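Local atomic coordinates of alpha-1,4-endofucoidanase (Mariniflexile fucanivorans, PDB entry 6DLH), a protein that hydrolyses internal alpha-1,4-fucosidic linkages of fucoidan as a retaining endo-fucoidanase of glycoside hydrolase family 107, and binds calcium ions. Residues R138-Y151 with D218-M232. Sequence-based numbering, arbitrary orientation.
Sequences RAAGLRTEIYVNSY and DLIDAWCFDSADNVM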
ATOM      1  N   ARG A 138       8.502   9.848  -5.090  1.00 31.84           N
ATOM      2  CA  ARG A 138       9.088  11.156  -5.351  1.00 30.93           C
ATOM      3  C   ARG A 138      10.593  10.995  -5.544  1.00 30.61           C
ATOM      4  O   ARG A 138      11.151  11.473  -6.527  1.00 30.80           O
ATOM      5  CB  ARG A 138       8.793  12.129  -4.203  1.00 34.18           C
ATOM      6  CG  ARG A 138       9.545  13.452  -4.289  1.00 36.07           C
ATOM      7  CD  ARG A 138       9.234  14.278  -5.530  1.00 37.82           C
ATOM      8  NE  ARG A 138       7.825  14.652  -5.637  1.00 39.00           N
ATOM      9  CZ  ARG A 138       7.276  15.734  -5.095  1.00 40.77           C
ATOM     10  NH1 ARG A 138       8.034  16.635  -4.490  1.00 40.59           N
ATOM     11  NH2 ARG A 138       5.967  15.900  -5.139  1.00 38.30           N
ATOM     12  N   ALA A 139      11.244  10.305  -4.602  1.00 29.56           N
ATOM     13  CA  ALA A 139      12.693  10.193  -4.644  1.00 30.20           C
ATOM     14  C   ALA A 139      13.110   9.435  -5.902  1.00 31.64           C
ATOM     15  O   ALA A 139      14.206   9.652  -6.419  1.00 33.78           O
ATOM     16  CB  ALA A 139      13.214   9.545  -3.382  1.00 27.97           C
ATOM     17  N   ALA A 140      12.200   8.586  -6.408  1.00 31.60           N
ATOM     18  CA  ALA A 140      12.478   7.721  -7.547  1.00 29.06           C
ATOM     19  C   ALA A 140      12.160   8.439  -8.856  1.00 29.63           C
ATOM     20  O   ALA A 140      12.329   7.870  -9.936  1.00 28.16           O
ATOM     21  CB  ALA A 140      11.713   6.425  -7.414  1.00 29.33           C
ATOM     22  N   GLY A 141      11.704   9.696  -8.749  1.00 28.83           N
ATOM     23  CA  GLY A 141      11.491  10.540  -9.911  1.00 29.07           C
ATOM     24  C   GLY A 141      10.104  10.381 -10.537  1.00 29.00           C
ATOM     25  O   GLY A 141       9.907  10.786 -11.683  1.00 29.35           O
ATOM     26  N   LEU A 142       9.142   9.861  -9.760  1.00 29.63           N
ATOM     27  CA  LEU A 142       7.825   9.485 -10.263  1.00 30.36           C
ATOM     28  C   LEU A 142       6.726  10.327  -9.610  1.00 30.24           C
ATOM     29  O   LEU A 142       6.815  10.661  -8.434  1.00 30.17           O
ATOM     30  CB  LEU A 142       7.593   7.993  -9.981  1.00 29.54           C
ATOM     31  CG  LEU A 142       8.486   7.006 -10.745  1.00 30.58           C
ATOM     32  CD1 LEU A 142       8.404   5.605 -10.151  1.00 29.26           C
ATOM     33  CD2 LEU A 142       8.134   6.964 -12.227  1.00 29.60           C
ATOM     34  N   ARG A 143       5.674  10.627 -10.389  1.00 30.69           N
ATOM     35  CA  ARG A 143       4.444  11.244  -9.909  1.00 29.97           C
ATOM     36  C   ARG A 143       3.531  10.147  -9.371  1.00 29.56           C
ATOM     37  O   ARG A 143       3.857   8.967  -9.482  1.00 28.48           O
ATOM     38  CB  ARG A 143       3.786  12.067 -11.027  1.00 31.15           C
ATOM     39  CG  ARG A 143       4.485  13.396 -11.283  1.00 32.23           C
ATOM     40  CD  ARG A 143       4.169  14.087 -12.596  1.00 34.15           C
ATOM     41  NE  ARG A 143       3.281  15.201 -12.330  1.00 38.59           N
ATOM     42  CZ  ARG A 143       3.590  16.488 -12.446  1.00 36.95           C
ATOM     43  NH1 ARG A 143       4.519  16.893 -13.298  1.00 36.51           N
ATOM     44  NH2 ARG A 143       2.947  17.367 -11.707  1.00 36.52           N
ATOM     45  N   THR A 144       2.408  10.539  -8.757  1.00 29.55           N
ATOM     46  CA  THR A 144       1.531   9.571  -8.111  1.00 29.85           C
ATOM     47  C   THR A 144       0.075   9.822  -8.505  1.00 28.48           C
ATOM     48  O   THR A 144      -0.325  10.954  -8.786  1.00 27.73           O
ATOM     49  CB  THR A 144       1.721   9.557  -6.587  1.00 31.39           C
ATOM     50  OG1 THR A 144       1.075  10.721  -6.071  1.00 35.12           O
ATOM     51  CG2 THR A 144       3.175   9.579  -6.174  1.00 29.41           C
ATOM     52  N   GLU A 145      -0.689   8.724  -8.537  1.00 28.13           N
ATOM     53  CA  GLU A 145      -2.129   8.705  -8.753  1.00 27.08           C
ATOM     54  C   GLU A 145      -2.715   7.911  -7.595  1.00 27.20           C
ATOM     55  O   GLU A 145      -2.185   6.858  -7.250  1.00 29.57           O
ATOM     56  CB  GLU A 145      -2.450   8.047 -10.103  1.00 25.78           C
ATOM     57  CG  GLU A 145      -3.937   7.970 -10.446  1.00 25.53           C
ATOM     58  CD  GLU A 145      -4.306   7.200 -11.719  1.00 26.83           C
ATOM     59  OE1 GLU A 145      -3.608   6.210 -12.053  1.00 25.53           O
ATOM     60  OE2 GLU A 145      -5.308   7.579 -12.380  1.00 25.54           O
ATOM     61  N   ILE A 146      -3.795   8.420  -6.994  1.00 27.06           N
ATOM     62  CA  ILE A 146      -4.324   7.800  -5.792  1.00 27.28           C
ATOM     63  C   ILE A 146      -5.723   7.267  -6.066  1.00 28.08           C
ATOM     64  O   ILE A 146      -6.579   7.998  -6.566  1.00 29.37           O
ATOM     65  CB  ILE A 146      -4.291   8.780  -4.597  1.00 28.59           C
ATOM     66  CG1 ILE A 146      -2.867   9.267  -4.290  1.00 27.41           C
ATOM     67  CG2 ILE A 146      -4.963   8.163  -3.376  1.00 28.00           C
ATOM     68  CD1 ILE A 146      -1.939   8.205  -3.735  1.00 29.14           C
ATOM     69  N   TYR A 147      -5.932   5.991  -5.718  1.00 28.53           N
ATOM     70  CA  TYR A 147      -7.202   5.319  -5.923  1.00 31.15           C
ATOM     71  C   TYR A 147      -8.067   5.425  -4.670  1.00 33.67           C
ATOM     72  O   TYR A 147      -7.619   5.099  -3.572  1.00 34.37           O
ATOM     73  CB  TYR A 147      -6.993   3.840  -6.245  1.00 30.63           C
ATOM     74  CG  TYR A 147      -8.276   3.051  -6.319  1.00 31.60           C
ATOM     75  CD1 TYR A 147      -8.908   2.586  -5.171  1.00 30.35           C
ATOM     76  CD2 TYR A 147      -8.869   2.776  -7.543  1.00 30.37           C
ATOM     77  CE1 TYR A 147     -10.096   1.874  -5.236  1.00 29.61           C
ATOM     78  CE2 TYR A 147     -10.048   2.055  -7.627  1.00 30.67           C
ATOM     79  CZ  TYR A 147     -10.663   1.602  -6.471  1.00 30.98           C
ATOM     80  OH  TYR A 147     -11.825   0.893  -6.572  1.00 29.43           O
ATOM     81  N   VAL A 148      -9.322   5.849  -4.867  1.00 35.18           N
ATOM     82  CA  VAL A 148     -10.325   5.901  -3.815  1.00 34.44           C
ATOM     83  C   VAL A 148     -11.615   5.312  -4.369  1.00 34.33           C
ATOM     84  O   VAL A 148     -12.083   5.728  -5.423  1.00 34.21           O
ATOM     85  CB  VAL A 148     -10.550   7.338  -3.298  1.00 33.75           C
ATOM     86  CG1 VAL A 148     -11.771   7.419  -2.389  1.00 34.42           C
ATOM     87  CG2 VAL A 148      -9.320   7.895  -2.589  1.00 32.28           C
ATOM     88  N   ASN A 149     -12.162   4.316  -3.671  1.00 35.03           N
ATOM     89  CA  ASN A 149     -13.472   3.818  -4.037  1.00 38.04           C
ATOM     90  C   ASN A 149     -14.508   4.774  -3.457  1.00 42.49           C
ATOM     91  O   ASN A 149     -14.406   5.174  -2.298  1.00 43.81           O
ATOM     92  CB  ASN A 149     -13.672   2.358  -3.635  1.00 38.31           C
ATOM     93  CG  ASN A 149     -14.967   1.798  -4.175  1.00 39.34           C
ATOM     94  OD1 ASN A 149     -16.031   2.041  -3.607  1.00 42.13           O
ATOM     95  ND2 ASN A 149     -14.893   1.065  -5.276  1.00 38.33           N
ATOM     96  N   SER A 150     -15.487   5.143  -4.288  1.00 42.12           N
ATOM     97  CA  SER A 150     -16.414   6.223  -3.989  1.00 40.88           C
ATOM     98  C   SER A 150     -17.318   5.879  -2.806  1.00 38.98           C
ATOM     99  O   SER A 150     -17.760   6.785  -2.105  1.00 40.02           O
ATOM    100  CB  SER A 150     -17.214   6.600  -5.211  1.00 41.02           C
ATOM    101  OG  SER A 150     -16.395   7.270  -6.163  1.00 41.80           O
ATOM    102  N   TYR A 151     -17.575   4.580  -2.596  1.00 37.98           N
ATOM    103  CA  TYR A 151     -18.427   4.085  -1.525  1.00 40.19           C
ATOM    104  C   TYR A 151     -17.752   4.278  -0.169  1.00 43.85           C
ATOM    105  O   TYR A 151     -18.430   4.276   0.854  1.00 43.20           O
ATOM    106  CB  TYR A 151     -18.767   2.603  -1.713  1.00 39.40           C
ATOM    107  CG  TYR A 151     -19.958   2.325  -2.597  1.00 40.54           C
ATOM    108  CD1 TYR A 151     -21.250   2.312  -2.087  1.00 41.07           C
ATOM    109  CD2 TYR A 151     -19.796   2.072  -3.950  1.00 39.55           C
ATOM    110  CE1 TYR A 151     -22.347   2.062  -2.901  1.00 40.64           C
ATOM    111  CE2 TYR A 151     -20.881   1.816  -4.775  1.00 40.12           C
ATOM    112  CZ  TYR A 151     -22.164   1.815  -4.253  1.00 40.55           C
ATOM    113  OH  TYR A 151     -23.228   1.561  -5.074  1.00 36.81           O
ATOM    114  N   ASP A 218       1.565  18.211  -2.521  1.00 40.77           N
ATOM    115  CA  ASP A 218       1.931  17.960  -3.905  1.00 41.37           C
ATOM    116  C   ASP A 218       2.618  16.599  -4.061  1.00 40.23           C
ATOM    117  O   ASP A 218       3.200  16.315  -5.108  1.00 38.29           O
ATOM    118  CB  ASP A 218       2.761  19.117  -4.472  1.00 41.55           C
ATOM    119  CG  ASP A 218       4.177  19.175  -3.921  1.00 46.04           C
ATOM    120  OD1 ASP A 218       4.551  18.260  -3.147  1.00 42.97           O
ATOM    121  OD2 ASP A 218       4.897  20.140  -4.268  1.00 46.22           O
ATOM    122  N   LEU A 219       2.552  15.760  -3.020  1.00 37.52           N
ATOM    123  CA  LEU A 219       3.060  14.401  -3.108  1.00 37.09           C
ATOM    124  C   LEU A 219       2.068  13.535  -3.891  1.00 38.89           C
ATOM    125  O   LEU A 219       2.387  12.404  -4.266  1.00 36.00           O
ATOM    126  CB  LEU A 219       3.300  13.858  -1.694  1.00 35.57           C
ATOM    127  CG  LEU A 219       4.500  14.437  -0.932  1.00 37.53           C
ATOM    128  CD1 LEU A 219       4.562  13.872   0.479  1.00 36.01           C
ATOM    129  CD2 LEU A 219       5.814  14.169  -1.652  1.00 36.14           C
ATOM    130  N   ILE A 220       0.871  14.091  -4.133  1.00 39.14           N
ATOM    131  CA  ILE A 220      -0.220  13.437  -4.846  1.00 39.13           C
ATOM    132  C   ILE A 220      -0.528  14.242  -6.106  1.00 38.22           C
ATOM    133  O   ILE A 220      -0.936  15.395  -5.999  1.00 43.03           O
ATOM    134  CB  ILE A 220      -1.462  13.336  -3.939  1.00 39.07           C
ATOM    135  CG1 ILE A 220      -1.212  12.406  -2.748  1.00 38.63           C
ATOM    136  CG2 ILE A 220      -2.689  12.922  -4.746  1.00 39.49           C
ATOM    137  CD1 ILE A 220      -2.381  12.278  -1.804  1.00 37.93           C
ATOM    138  N   ASP A 221      -0.368  13.627  -7.287  1.00 33.25           N
ATOM    139  CA  ASP A 221      -0.563  14.363  -8.530  1.00 32.36           C
ATOM    140  C   ASP A 221      -1.965  14.151  -9.099  1.00 30.49           C
ATOM    141  O   ASP A 221      -2.447  14.982  -9.863  1.00 29.71           O
ATOM    142  CB  ASP A 221       0.511  14.057  -9.578  1.00 31.03           C
ATOM    143  CG  ASP A 221       1.914  14.382  -9.109  1.00 31.63           C
ATOM    144  OD1 ASP A 221       2.474  13.571  -8.358  1.00 32.24           O
ATOM    145  OD2 ASP A 221       2.432  15.445  -9.499  1.00 34.01           O
ATOM    146  N   ALA A 222      -2.610  13.035  -8.736  1.00 32.42           N
ATOM    147  CA  ALA A 222      -3.870  12.643  -9.355  1.00 30.66           C
ATOM    148  C   ALA A 222      -4.674  11.796  -8.382  1.00 29.95           C
ATOM    149  O   ALA A 222      -4.089  11.084  -7.576  1.00 30.44           O
ATOM    150  CB  ALA A 222      -3.615  11.881 -10.639  1.00 28.99           C
ATOM    151  N   TRP A 223      -6.008  11.897  -8.485  1.00 29.99           N
ATOM    152  CA  TRP A 223      -6.955  11.062  -7.765  1.00 29.81           C
ATOM    153  C   TRP A 223      -7.906  10.411  -8.770  1.00 29.98           C
ATOM    154  O   TRP A 223      -8.467  11.094  -9.621  1.00 31.42           O
ATOM    155  CB  TRP A 223      -7.778  11.911  -6.785  1.00 29.94           C
ATOM    156  CG  TRP A 223      -7.022  12.616  -5.701  1.00 29.61           C
ATOM    157  CD1 TRP A 223      -6.364  13.805  -5.796  1.00 28.62           C
ATOM    158  CD2 TRP A 223      -6.905  12.196  -4.330  1.00 29.06           C
ATOM    159  NE1 TRP A 223      -5.829  14.144  -4.584  1.00 32.57           N
ATOM    160  CE2 TRP A 223      -6.144  13.177  -3.665  1.00 30.47           C
ATOM    161  CE3 TRP A 223      -7.362  11.089  -3.604  1.00 30.44           C
ATOM    162  CZ2 TRP A 223      -5.821  13.077  -2.312  1.00 30.36           C
ATOM    163  CZ3 TRP A 223      -7.042  10.987  -2.268  1.00 31.06           C
ATOM    164  CH2 TRP A 223      -6.279  11.970  -1.634  1.00 30.39           C
ATOM    165  N   CYS A 224      -8.134   9.101  -8.655  1.00 29.23           N
ATOM    166  CA  CYS A 224      -9.175   8.496  -9.469  1.00 30.16           C
ATOM    167  C   CYS A 224     -10.203   7.836  -8.556  1.00 30.75           C
ATOM    168  O   CYS A 224      -9.837   7.009  -7.724  1.00 31.12           O
ATOM    169  CB  CYS A 224      -8.612   7.522 -10.502  1.00 29.50           C
ATOM    170  SG  CYS A 224      -7.718   6.112  -9.793  1.00 28.52           S
ATOM    171  N   PHE A 225     -11.481   8.215  -8.735  1.00 30.03           N
ATOM    172  CA  PHE A 225     -12.566   7.764  -7.876  1.00 30.17           C
ATOM    173  C   PHE A 225     -13.411   6.724  -8.602  1.00 30.68           C
ATOM    174  O   PHE A 225     -14.109   7.041  -9.561  1.00 33.90           O
ATOM    175  CB  PHE A 225     -13.429   8.950  -7.426  1.00 31.17           C
ATOM    176  CG  PHE A 225     -12.705   9.939  -6.546  1.00 31.08           C
ATOM    177  CD1 PHE A 225     -12.546   9.695  -5.187  1.00 30.92           C
ATOM    178  CD2 PHE A 225     -12.172  11.105  -7.076  1.00 30.54           C
ATOM    179  CE1 PHE A 225     -11.865  10.596  -4.378  1.00 31.60           C
ATOM    180  CE2 PHE A 225     -11.486  12.002  -6.269  1.00 30.58           C
ATOM    181  CZ  PHE A 225     -11.336  11.746  -4.922  1.00 31.09           C
ATOM    182  N   ASP A 226     -13.362   5.490  -8.100  1.00 31.45           N
ATOM    183  CA  ASP A 226     -14.051   4.355  -8.685  1.00 33.74           C
ATOM    184  C   ASP A 226     -15.489   4.316  -8.173  1.00 36.70           C
ATOM    185  O   ASP A 226     -15.796   4.925  -7.150  1.00 36.58           O
ATOM    186  CB  ASP A 226     -13.312   3.066  -8.320  1.00 33.49           C
ATOM    187  CG  ASP A 226     -13.585   1.882  -9.230  1.00 34.30           C
ATOM    188  OD1 ASP A 226     -14.292   2.064 -10.243  1.00 32.53           O
ATOM    189  OD2 ASP A 226     -13.070   0.784  -8.919  1.00 35.01           O
ATOM    190  N   SER A 227     -16.358   3.593  -8.896  1.00 34.53           N
ATOM    191  CA  SER A 227     -17.723   3.314  -8.472  1.00 36.34           C
ATOM    192  C   SER A 227     -18.509   4.603  -8.245  1.00 35.72           C
ATOM    193  O   SER A 227     -19.453   4.614  -7.461  1.00 37.18           O
ATOM    194  CB  SER A 227     -17.739   2.444  -7.241  1.00 36.43           C
ATOM    195  OG  SER A 227     -17.198   1.166  -7.525  1.00 41.34           O
ATOM    196  N   ALA A 228     -18.118   5.666  -8.959  1.00 36.42           N
ATOM    197  CA  ALA A 228     -18.626   7.015  -8.767  1.00 37.34           C
ATOM    198  C   ALA A 228     -20.085   7.132  -9.216  1.00 39.92           C
ATOM    199  O   ALA A 228     -20.893   7.719  -8.509  1.00 43.18           O
ATOM    200  CB  ALA A 228     -17.729   8.005  -9.470  1.00 35.47           C
ATOM    201  N   ASP A 229     -20.432   6.567 -10.377  1.00 39.08           N
ATOM    202  CA  ASP A 229     -21.812   6.645 -10.833  1.00 40.97           C
ATOM    203  C   ASP A 229     -22.702   5.722 -10.001  1.00 42.68           C
ATOM    204  O   ASP A 229     -23.884   6.009  -9.829  1.00 45.84           O
ATOM    205  CB  ASP A 229     -21.965   6.443 -12.345  1.00 38.85           C
ATOM    206  CG  ASP A 229     -21.494   5.093 -12.855  1.00 40.23           C
ATOM    207  OD1 ASP A 229     -20.942   4.314 -12.055  1.00 39.97           O
ATOM    208  OD2 ASP A 229     -21.682   4.831 -14.060  1.00 42.83           O
ATOM    209  N   ASN A 230     -22.131   4.622  -9.488  1.00 41.62           N
ATOM    210  CA  ASN A 230     -22.883   3.677  -8.674  1.00 40.45           C
ATOM    211  C   ASN A 230     -23.494   4.384  -7.462  1.00 42.70           C
ATOM    212  O   ASN A 230     -24.646   4.127  -7.115  1.00 41.91           O
ATOM    213  CB  ASN A 230     -22.033   2.499  -8.190  1.00 40.35           C
ATOM    214  CG  ASN A 230     -21.423   1.668  -9.301  1.00 39.93           C
ATOM    215  OD1 ASN A 230     -20.530   2.121 -10.014  1.00 38.17           O
ATOM    216  ND2 ASN A 230     -21.872   0.432  -9.430  1.00 39.76           N
ATOM    217  N   VAL A 231     -22.716   5.263  -6.813  1.00 45.01           N
ATOM    218  CA  VAL A 231     -23.115   5.818  -5.528  1.00 46.03           C
ATOM    219  C   VAL A 231     -23.541   7.280  -5.663  1.00 47.27           C
ATOM    220  O   VAL A 231     -24.509   7.697  -5.030  1.00 51.14           O
ATOM    221  CB  VAL A 231     -22.053   5.618  -4.424  1.00 47.30           C
ATOM    222  CG1 VAL A 231     -20.728   6.295  -4.754  1.00 47.37           C
ATOM    223  CG2 VAL A 231     -22.563   6.073  -3.064  1.00 44.04           C
ATOM    224  N   MET A 232     -22.826   8.055  -6.482  1.00 45.13           N
ATOM    225  CA  MET A 232     -23.123   9.474  -6.604  1.00 46.77           C
ATOM    226  C   MET A 232     -24.331   9.720  -7.504  1.00 49.59           C
ATOM    227  O   MET A 232     -25.089  10.658  -7.263  1.00 49.56           O
ATOM    228  CB  MET A 232     -21.916  10.261  -7.116  1.00 45.83           C
ATOM    229  CG  MET A 232     -20.909  10.470  -6.028  1.00 45.68           C
ATOM    230  SD  MET A 232     -19.214  10.493  -6.591  1.00 47.65           S
ATOM    231  CE  MET A 232     -18.986  12.214  -7.006  1.00 42.40           C
TER
HETATM  232  O   HOH W   1       4.723  14.465  -7.466  1.00 33.76           O
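Tyr147 holds CG trans to its backbone N (chi1 174°), and Asp226 does much the same (chi1 -159°), which brings phenol and carboxylate together over one face of the sheet. Tyr147 OH donates to Asp226 OD2 at 2.7 Å. Asp226 OD2 accepts on its anti lone pair, with the ring and carboxylate planes 75° apart. Asp226 OD1 is held by Asn270. Asn149 ND2 gives a bond to Ser227 OG (3.2 Å) and a weak one to Tyr147 OH. Ser227 OG is also held by Arg156. Asn149 OD1 accepts from Tyr151 N in an Asx turn. A leucine in place of Asn149 would probably cost Ser227 OG its bond from Asn149 and leave Tyr151 N without its acceptor, freeing the turn after the strand. Ser150 N and OG reach Asp226 O from opposite faces of its carbonyl plane, OG at 2.6 Å. Val231 CB sits over the centre of the Tyr151 ring in a CH-pi contact.

Strands 143-149 and 222-226 run parallel. Backbone bonds include Cys224 N to Ile146 O and Val148 N to Cys224 O. On the other face, Ile146 CG2 packs on Trp223 CZ3 at 3.7 Å. Val148 CG2 meets the edge of that indole, while Val148 CB touches Phe225 CD1. Trp223 and Phe225 both touch Cys258 of helix 249-259.

At the start of the strands, the carboxylate of Asp221 ties the two segments together. Its OD1 accepts from Thr144 N at 3.1 Å, and its OD2 forms a salt bridge with Arg143 NE (3.0 Å). A water links Asp221 OD1 to Arg138 NH2. Thr144 OG1 donates to Leu219 O in the carbonyl plane, at 2.8 Å.

The two strands are neighbours in the parallel sheet of the catalytic domain, joined by a helical connection. This is a beta-alpha-beta arrangement, consistent with the (beta/alpha)-barrel-like fold of GH29 relatives.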